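Local atomic coordinates of cytidylyltransferase (Leptospira borgpetersenii serovar Hardjo-bovis, PDB entry 6OEW), a protein that probably transfers a nucleotidyl group, as a metal-dependent cytidylyltransferase of the GT-A clan. Residues Q139-A143 against P189-S195; I13-A17 against R89-A94. All coordinates share one frame. Numbering follows the deposited sequence.

Contact 1. Residues Q139-A143 against P189-S195. With EDO (1,2-ethanediol), chain E.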
# COMPACT_ATOMS: atom_id res chain seq x y z
N GLN A 139 -1.16 -9.63 11.89
CA GLN A 139 -0.90 -8.96 13.16
C GLN A 139 -0.54 -7.51 12.86
O GLN A 139 0.25 -7.24 11.95
CB GLN A 139 0.27 -9.64 13.91
CG GLN A 139 -0.05 -10.95 14.59
CD GLN A 139 1.13 -11.44 15.41
OE1 GLN A 139 1.22 -11.17 16.62
NE2 GLN A 139 2.07 -12.14 14.76
N ARG A 140 -1.14 -6.58 13.60
CA ARG A 140 -0.91 -5.16 13.36
C ARG A 140 -0.16 -4.52 14.53
O ARG A 140 -0.70 -4.43 15.64
CB ARG A 140 -2.23 -4.43 13.12
CG ARG A 140 -2.85 -4.81 11.79
CD ARG A 140 -4.21 -4.11 11.54
NE ARG A 140 -4.62 -4.33 10.15
CZ ARG A 140 -4.19 -3.58 9.13
NH1 ARG A 140 -3.37 -2.56 9.35
NH2 ARG A 140 -4.59 -3.85 7.89
N THR A 141 1.06 -4.04 14.27
CA THR A 141 1.77 -3.20 15.22
C THR A 141 2.24 -1.88 14.63
O THR A 141 2.74 -1.04 15.39
CB THR A 141 2.99 -3.94 15.83
OG1 THR A 141 3.81 -4.49 14.78
CG2 THR A 141 2.55 -5.05 16.78
N PHE A 142 2.11 -1.66 13.33
CA PHE A 142 2.24 -0.33 12.75
C PHE A 142 0.87 0.36 12.75
O PHE A 142 -0.17 -0.28 12.86
CB PHE A 142 2.78 -0.38 11.31
CG PHE A 142 4.15 -0.98 11.20
CD1 PHE A 142 5.28 -0.18 11.27
CD2 PHE A 142 4.29 -2.34 11.02
CE1 PHE A 142 6.55 -0.73 11.19
CE2 PHE A 142 5.60 -2.91 10.95
CZ PHE A 142 6.70 -2.09 11.01
N ALA A 143 0.91 1.69 12.66
CA ALA A 143 -0.33 2.43 12.42
C ALA A 143 -1.01 1.93 11.15
O ALA A 143 -0.35 1.49 10.21
CB ALA A 143 -0.04 3.93 12.29
N PRO A 189 7.17 -7.20 12.35
CA PRO A 189 6.68 -6.33 13.41
C PRO A 189 7.26 -4.91 13.38
O PRO A 189 8.34 -4.65 12.86
CB PRO A 189 7.15 -7.04 14.68
CG PRO A 189 8.49 -7.62 14.27
CD PRO A 189 8.31 -8.04 12.80
N ASN A 190 6.49 -4.00 13.97
CA ASN A 190 7.00 -2.71 14.43
C ASN A 190 7.75 -2.90 15.75
O ASN A 190 7.58 -3.90 16.45
CB ASN A 190 5.82 -1.74 14.59
CG ASN A 190 6.25 -0.29 14.78
OD1 ASN A 190 7.40 0.10 14.54
ND2 ASN A 190 5.29 0.54 15.20
N GLU A 191 8.57 -1.92 16.11
CA GLU A 191 9.33 -2.05 17.35
C GLU A 191 8.45 -1.86 18.58
O GLU A 191 8.79 -2.33 19.67
CB GLU A 191 10.46 -1.04 17.37
CG GLU A 191 9.97 0.35 17.01
CD GLU A 191 11.09 1.35 16.97
OE1 GLU A 191 12.15 1.06 17.57
OE2 GLU A 191 10.91 2.42 16.34
N ARG A 192 7.33 -1.16 18.44
CA ARG A 192 6.36 -0.98 19.51
C ARG A 192 4.98 -1.11 18.88
O ARG A 192 4.86 -1.25 17.65
CB ARG A 192 6.53 0.37 20.21
CG ARG A 192 6.29 1.57 19.30
CD ARG A 192 6.66 2.88 19.98
NE ARG A 192 6.70 3.99 19.03
CZ ARG A 192 7.14 5.22 19.33
NH1 ARG A 192 7.58 5.50 20.55
NH2 ARG A 192 7.15 6.16 18.39
N ASP A 193 3.94 -1.07 19.70
CA ASP A 193 2.59 -1.26 19.16
C ASP A 193 1.96 0.10 18.89
O ASP A 193 1.51 0.79 19.81
CB ASP A 193 1.75 -2.11 20.12
CG ASP A 193 0.38 -2.47 19.54
OD1 ASP A 193 0.06 -1.99 18.44
OD2 ASP A 193 -0.37 -3.23 20.19
N ASP A 194 1.93 0.49 17.61
CA ASP A 194 1.33 1.74 17.15
C ASP A 194 -0.02 1.54 16.49
O ASP A 194 -0.51 2.46 15.82
CB ASP A 194 2.23 2.45 16.14
CG ASP A 194 3.55 2.93 16.73
OD1 ASP A 194 3.67 3.10 17.96
OD2 ASP A 194 4.46 3.16 15.92
N SER A 195 -0.62 0.36 16.63
CA SER A 195 -1.84 0.08 15.89
C SER A 195 -3.00 1.00 16.27
O SER A 195 -3.98 1.09 15.52
CB SER A 195 -2.26 -1.37 16.12
OG SER A 195 -2.38 -1.60 17.52
C1 EDO E . 5.76 -4.68 19.41
O1 EDO E . 5.45 -4.40 20.78
C2 EDO E . 5.53 -6.16 19.12
O2 EDO E . 6.58 -6.61 18.27

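Contact 2. Residues I13-A17 against R89-A94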
# COMPACT_ATOMS: atom_id res chain seq x y z
N ILE A 13 6.70 -2.72 -7.31
CA ILE A 13 5.78 -2.12 -6.35
C ILE A 13 4.50 -1.79 -7.10
O ILE A 13 4.45 -0.86 -7.92
CB ILE A 13 6.38 -0.88 -5.67
CG1 ILE A 13 7.68 -1.20 -4.94
CG2 ILE A 13 5.34 -0.29 -4.67
CD1 ILE A 13 8.43 0.04 -4.46
N LEU A 14 3.44 -2.56 -6.84
CA LEU A 14 2.21 -2.53 -7.62
C LEU A 14 1.13 -1.95 -6.73
O LEU A 14 0.68 -2.61 -5.78
CB LEU A 14 1.84 -3.92 -8.13
CG LEU A 14 2.89 -4.65 -8.96
CD1 LEU A 14 2.22 -5.81 -9.66
CD2 LEU A 14 3.57 -3.71 -9.95
N ILE A 15 0.72 -0.71 -7.02
CA ILE A 15 -0.20 0.04 -6.17
C ILE A 15 -1.58 0.01 -6.81
O ILE A 15 -1.79 0.58 -7.89
CB ILE A 15 0.25 1.49 -5.99
CG1 ILE A 15 1.74 1.55 -5.62
CG2 ILE A 15 -0.62 2.20 -4.94
CD1 ILE A 15 2.28 2.90 -5.90
N GLN A 16 -2.55 -0.58 -6.12
CA GLN A 16 -3.92 -0.54 -6.60
C GLN A 16 -4.60 0.74 -6.13
O GLN A 16 -4.52 1.11 -4.95
CB GLN A 16 -4.70 -1.78 -6.14
CG GLN A 16 -4.75 -1.96 -4.64
CD GLN A 16 -5.69 -3.08 -4.24
OE1 GLN A 16 -5.29 -4.23 -4.12
NE2 GLN A 16 -6.97 -2.73 -4.04
N ALA A 17 -5.23 1.44 -7.07
CA ALA A 17 -5.88 2.70 -6.73
C ALA A 17 -6.99 2.92 -7.73
O ALA A 17 -6.86 2.56 -8.90
CB ALA A 17 -4.92 3.89 -6.77
N ARG A 89 -6.19 -8.42 -11.88
CA ARG A 89 -5.49 -7.17 -12.16
C ARG A 89 -4.02 -7.27 -11.79
O ARG A 89 -3.15 -6.82 -12.55
CB ARG A 89 -6.14 -6.01 -11.42
CG ARG A 89 -5.82 -4.65 -12.05
CD ARG A 89 -6.07 -3.46 -11.11
NE ARG A 89 -7.47 -3.39 -10.70
CZ ARG A 89 -7.92 -2.55 -9.77
NH1 ARG A 89 -7.07 -1.70 -9.17
NH2 ARG A 89 -9.22 -2.55 -9.46
N TYR A 90 -3.71 -7.86 -10.62
CA TYR A 90 -2.31 -7.98 -10.20
C TYR A 90 -1.58 -9.03 -11.02
O TYR A 90 -0.38 -8.88 -11.31
CB TYR A 90 -2.22 -8.35 -8.72
CG TYR A 90 -2.12 -7.15 -7.83
CD1 TYR A 90 -3.26 -6.41 -7.52
CD2 TYR A 90 -0.89 -6.73 -7.33
CE1 TYR A 90 -3.18 -5.30 -6.71
CE2 TYR A 90 -0.79 -5.62 -6.53
CZ TYR A 90 -1.95 -4.90 -6.23
OH TYR A 90 -1.85 -3.78 -5.43
N LEU A 91 -2.26 -10.12 -11.37
CA LEU A 91 -1.60 -11.15 -12.17
C LEU A 91 -1.32 -10.64 -13.57
O LEU A 91 -0.22 -10.83 -14.11
CB LEU A 91 -2.46 -12.42 -12.19
CG LEU A 91 -1.85 -13.70 -12.73
CD1 LEU A 91 -0.51 -13.97 -12.07
CD2 LEU A 91 -2.79 -14.86 -12.53
N ASP A 92 -2.29 -9.94 -14.18
CA ASP A 92 -2.06 -9.31 -15.49
C ASP A 92 -0.85 -8.36 -15.43
O ASP A 92 0.04 -8.41 -16.29
CB ASP A 92 -3.30 -8.53 -15.93
CG ASP A 92 -4.46 -9.40 -16.43
OD1 ASP A 92 -4.31 -10.61 -16.62
OD2 ASP A 92 -5.55 -8.82 -16.64
N ALA A 93 -0.83 -7.48 -14.43
CA ALA A 93 0.24 -6.49 -14.33
C ALA A 93 1.59 -7.16 -14.11
O ALA A 93 2.58 -6.79 -14.75
CB ALA A 93 -0.05 -5.51 -13.20
N ALA A 94 1.65 -8.14 -13.20
CA ALA A 94 2.92 -8.80 -12.90
C ALA A 94 3.48 -9.50 -14.13
O ALA A 94 4.69 -9.43 -14.41
CB ALA A 94 2.74 -9.78 -11.75

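Contact 1. Residues Q139-A143 against P189-S195
Two irregular loops dock side by side here at the partly buried edge of the GT-A-type fold, joined mainly by polar contacts. Residues 139-143 belong to the connection between strands 133-135 and 149-152; the loop 189-195 follows strand 185-187. The focus is Thr141: its O accepts from Asp194 N (2.8 Å) and Asn190 ND2 (3.0 Å), and its OG1 accepts from Asn190 N (2.8 Å), all with N-H...O angles above 160°. An Asx turn shapes the partner loop, Asp193 OD1 receiving Ser195 N at 3.0 Å and Ser195 OG at 2.6 Å. The Arg140 guanidinium forms a salt bridge with Asp147 outside the two loops, and the Arg140 side chain is about 8 Å from the bound magnesium ion. Tyr224 of helix 224-233 ties both loops together, hydrogen-bonding Ala143 N and, weakly, Asp194 OD2. The Phe142 ring lies against Asn190 in a CH-pi contact, with Asn190 CB 3.5 Å from the ring centroid of Phe142 and only 6° off the normal.

Contact 2. Residues I13-A17 against R89-A94
Strand 13-16 and helix 89-94 run roughly antiparallel, with 145° between their N-to-C directions and a closest axis approach of 10.2 Å. The nearest CA atoms, those of Leu14 and Tyr90, are 7.5 Å apart, so side chains bridge the gap. This is helix-on-sheet packing in the alpha/beta core of a GT-A-type domain. Alternation along the strand turns the CA-to-CB bonds of Leu14 and Gln16 toward the helix and those of Ile13 and Ile15 away. Tyr90 makes the principal reach: its CA-to-CB bond points sideways, yet the ring extends to the strand, where Tyr90 OH donates to Leu14 O at 2.8 Å. The same ring packs on aliphatic carbon, Leu14 CB lying 3.5 Å from Tyr90 CE2, while Leu14 CD1 meets Ala93 CB at 4.2 Å. Gln16 CB approaches Arg89 NH1 at 3.8 Å, a contact without a hydrogen bond; Arg89 NE instead donates to Ser82 O, and Gln16 OE1 is held by Arg104. The Gln16 side chain is about 7 Å from the bound magnesium ion. Within the mixed sheet, strand 11-16 lies between parallel strands 54-59 and 101-106. Helix 37-45 packs on Ile15, on the opposite face from helix 86-96, whose Leu91 meets helix 153-162.

How the contacts relate
The two contacts lie on opposite sides of the chain's centre, their own centres 26 Å apart and their nearest atoms about 12 Å apart, and they share no helix or strand. Contact 2 is core: seven of its eight touching residues are buried. Contact 1 is more peripheral, with three of ten buried and two exposed. Their chemistry follows. The loops of contact 1, lacking regular pairing, are joined by three hydrogen bonds and bury 406 Å², whereas the helix and strand of contact 2 bury 307 Å² and combine apolar packing with one hydrogen bond from a tyrosine hydroxyl to a strand carbonyl. Each also places a side chain, Arg140 or Gln16, within 7 to 9 Å of the magnesium-site residue Asp108.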